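PDB 4Z3N: putative drug/sodium antiporter from Escherichia coli, which transports the genotoxin colibactin across the membrane as a MATE-family transporter, probably working as an antiporter. Local coordinates for residues His351-Pro356 against Val373-Arg377. Numbering follows the deposited sequence.
Sequences HIVLAP and VLQTR. With OLC ((2R)-2,3-dihydroxypropyl (9Z)-octadec-9-enoate), chain D.
Two helical segments, 351-356 and 373-377, run nearly antiparallel (167°), axes 9.0 Å apart, with Ile352 CA 5.6 Å from Arg377 CA and Ala355 CA 5.6 Å from Val373 CA. Pro356 kinks the first, its N lacking a hydrogen bond to the preceding turn. No hydrogen bond crosses; the segments meet by van der Waals packing, mostly of apolar groups. Val373 (chi1 t) sets CG2 3.7 Å from Ala355 O and CG1 4.3 Å from Pro356 CG. The CA-to-CB bond of Thr376 (chi1 m) points toward 351-356: its CG2 lies 3.8 Å from Ile352 CA and also 3.8 Å from the His351 ring centroid, a CH-pi contact over the face, while its OG1 is hydrogen-bonded to Ala372 O. Arg377 (chi1 m) extends until NH2 is 3.6 Å from Pro356 CG, and the acyl chain of OLC flanks it, C6 3.4 Å from Arg377 CD. This joins consecutive helices 326-358 and 366-379, both in predicted transmembrane spans, as an antiparallel hairpin in the second MatE repeat. His351, its NE2 hydrogen-bonded to Tyr359 OH, also touches helix 286-322, and Leu374 meets helix 432-453.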
loop_
_atom_site.group_PDB
_atom_site.type_symbol
_atom_site.label_atom_id
_atom_site.label_comp_id
_atom_site.label_asym_id
_atom_site.label_seq_id
_atom_site.Cartn_x
_atom_site.Cartn_y
_atom_site.Cartn_z
ATOM N N HIS A 351 -18.714 -10.517 0.091
ATOM C CA HIS A 351 -19.112 -9.220 -0.417
ATOM C C HIS A 351 -20.270 -9.315 -1.399
ATOM O O HIS A 351 -21.200 -8.499 -1.354
ATOM C CB HIS A 351 -17.955 -8.500 -1.101
ATOM C CG HIS A 351 -18.230 -7.042 -1.334
ATOM N ND1 HIS A 351 -17.454 -6.257 -2.155
ATOM C CD2 HIS A 351 -19.194 -6.225 -0.833
ATOM C CE1 HIS A 351 -17.920 -5.021 -2.148
ATOM N NE2 HIS A 351 -18.971 -4.974 -1.352
ATOM N N ILE A 352 -20.193 -10.301 -2.290
ATOM C CA ILE A 352 -21.141 -10.432 -3.381
ATOM C C ILE A 352 -22.538 -10.746 -2.859
ATOM O O ILE A 352 -23.534 -10.145 -3.271
ATOM C CB ILE A 352 -20.700 -11.525 -4.379
ATOM C CG1 ILE A 352 -19.433 -11.081 -5.111
ATOM C CG2 ILE A 352 -21.810 -11.813 -5.376
ATOM C CD1 ILE A 352 -19.027 -11.948 -6.309
ATOM N N VAL A 353 -22.606 -11.692 -1.944
ATOM C CA VAL A 353 -23.872 -12.099 -1.395
ATOM C C VAL A 353 -24.424 -11.045 -0.426
ATOM O O VAL A 353 -25.624 -10.931 -0.261
ATOM C CB VAL A 353 -23.738 -13.462 -0.687
ATOM C CG1 VAL A 353 -23.450 -14.535 -1.709
ATOM C CG2 VAL A 353 -22.659 -13.397 0.381
ATOM N N LEU A 354 -23.540 -10.293 0.220
ATOM C CA LEU A 354 -23.948 -9.296 1.203
ATOM C C LEU A 354 -24.468 -8.016 0.528
ATOM O O LEU A 354 -25.333 -7.320 1.073
ATOM C CB LEU A 354 -22.779 -8.951 2.133
ATOM C CG LEU A 354 -22.664 -9.713 3.452
ATOM C CD1 LEU A 354 -21.363 -9.346 4.155
ATOM C CD2 LEU A 354 -23.871 -9.444 4.357
ATOM N N ALA A 355 -23.939 -7.733 -0.666
ATOM C CA ALA A 355 -24.138 -6.454 -1.345
ATOM C C ALA A 355 -25.613 -6.040 -1.509
ATOM O O ALA A 355 -25.965 -4.894 -1.213
ATOM C CB ALA A 355 -23.444 -6.484 -2.704
ATOM N N PRO A 356 -26.473 -6.966 -1.986
ATOM C CA PRO A 356 -27.893 -6.642 -2.222
ATOM C C PRO A 356 -28.609 -6.134 -0.967
ATOM O O PRO A 356 -29.471 -5.263 -1.049
ATOM C CB PRO A 356 -28.493 -7.978 -2.676
ATOM C CG PRO A 356 -27.346 -8.768 -3.189
ATOM C CD PRO A 356 -26.147 -8.354 -2.371
ATOM N N VAL A 373 -24.137 -2.947 -6.605
ATOM C CA VAL A 373 -24.382 -4.382 -6.555
ATOM C C VAL A 373 -23.945 -5.050 -7.858
ATOM O O VAL A 373 -23.349 -6.138 -7.843
ATOM C CB VAL A 373 -25.886 -4.696 -6.262
ATOM C CG1 VAL A 373 -26.209 -6.197 -6.456
ATOM C CG2 VAL A 373 -26.255 -4.240 -4.845
ATOM N N LEU A 374 -24.216 -4.392 -8.983
ATOM C CA LEU A 374 -23.831 -4.938 -10.295
ATOM C C LEU A 374 -22.302 -4.975 -10.477
ATOM O O LEU A 374 -21.770 -5.892 -11.101
ATOM C CB LEU A 374 -24.491 -4.131 -11.429
ATOM C CG LEU A 374 -24.173 -4.628 -12.839
ATOM C CD1 LEU A 374 -24.675 -6.023 -13.080
ATOM C CD2 LEU A 374 -24.724 -3.681 -13.898
ATOM N N GLN A 375 -21.621 -3.972 -9.921
ATOM C CA GLN A 375 -20.167 -3.850 -9.974
ATOM C C GLN A 375 -19.521 -4.982 -9.180
ATOM O O GLN A 375 -18.608 -5.685 -9.659
ATOM C CB GLN A 375 -19.720 -2.496 -9.407
ATOM C CG GLN A 375 -18.225 -2.296 -9.394
ATOM C CD GLN A 375 -17.762 -1.067 -8.630
ATOM O OE1 GLN A 375 -17.515 -0.014 -9.221
ATOM N NE2 GLN A 375 -17.596 -1.208 -7.317
ATOM N N THR A 376 -20.014 -5.152 -7.956
ATOM C CA THR A 376 -19.524 -6.190 -7.080
ATOM C C THR A 376 -19.769 -7.565 -7.693
ATOM O O THR A 376 -18.872 -8.416 -7.711
ATOM C CB THR A 376 -20.180 -6.107 -5.704
ATOM O OG1 THR A 376 -19.859 -4.844 -5.097
ATOM C CG2 THR A 376 -19.694 -7.264 -4.807
ATOM N N ARG A 377 -20.972 -7.775 -8.218
ATOM C CA ARG A 377 -21.316 -9.075 -8.775
ATOM C C ARG A 377 -20.408 -9.442 -9.935
ATOM O O ARG A 377 -20.027 -10.612 -10.109
ATOM C CB ARG A 377 -22.765 -9.099 -9.240
ATOM C CG ARG A 377 -23.790 -9.071 -8.124
ATOM C CD ARG A 377 -25.021 -9.781 -8.588
ATOM N NE ARG A 377 -25.994 -9.961 -7.525
ATOM C CZ ARG A 377 -27.232 -9.485 -7.569
ATOM N NH1 ARG A 377 -27.637 -8.793 -8.630
ATOM N NH2 ARG A 377 -28.057 -9.707 -6.555
HETATM C C9 OLC D . -21.467 -14.377 -9.569
HETATM C C8 OLC D . -22.752 -13.758 -10.077
HETATM C C7 OLC D . -23.820 -13.768 -8.996
HETATM C C6 OLC D . -25.101 -13.105 -9.481
HETATM C C5 OLC D . -26.237 -13.341 -8.498
HETATM C C4 OLC D . -27.550 -12.924 -9.149
HETATM C C3 OLC D . -28.634 -13.982 -8.988
HETATM C C2 OLC D . -29.921 -13.564 -9.687
HETATM C C1 OLC D . -30.794 -12.704 -8.797
#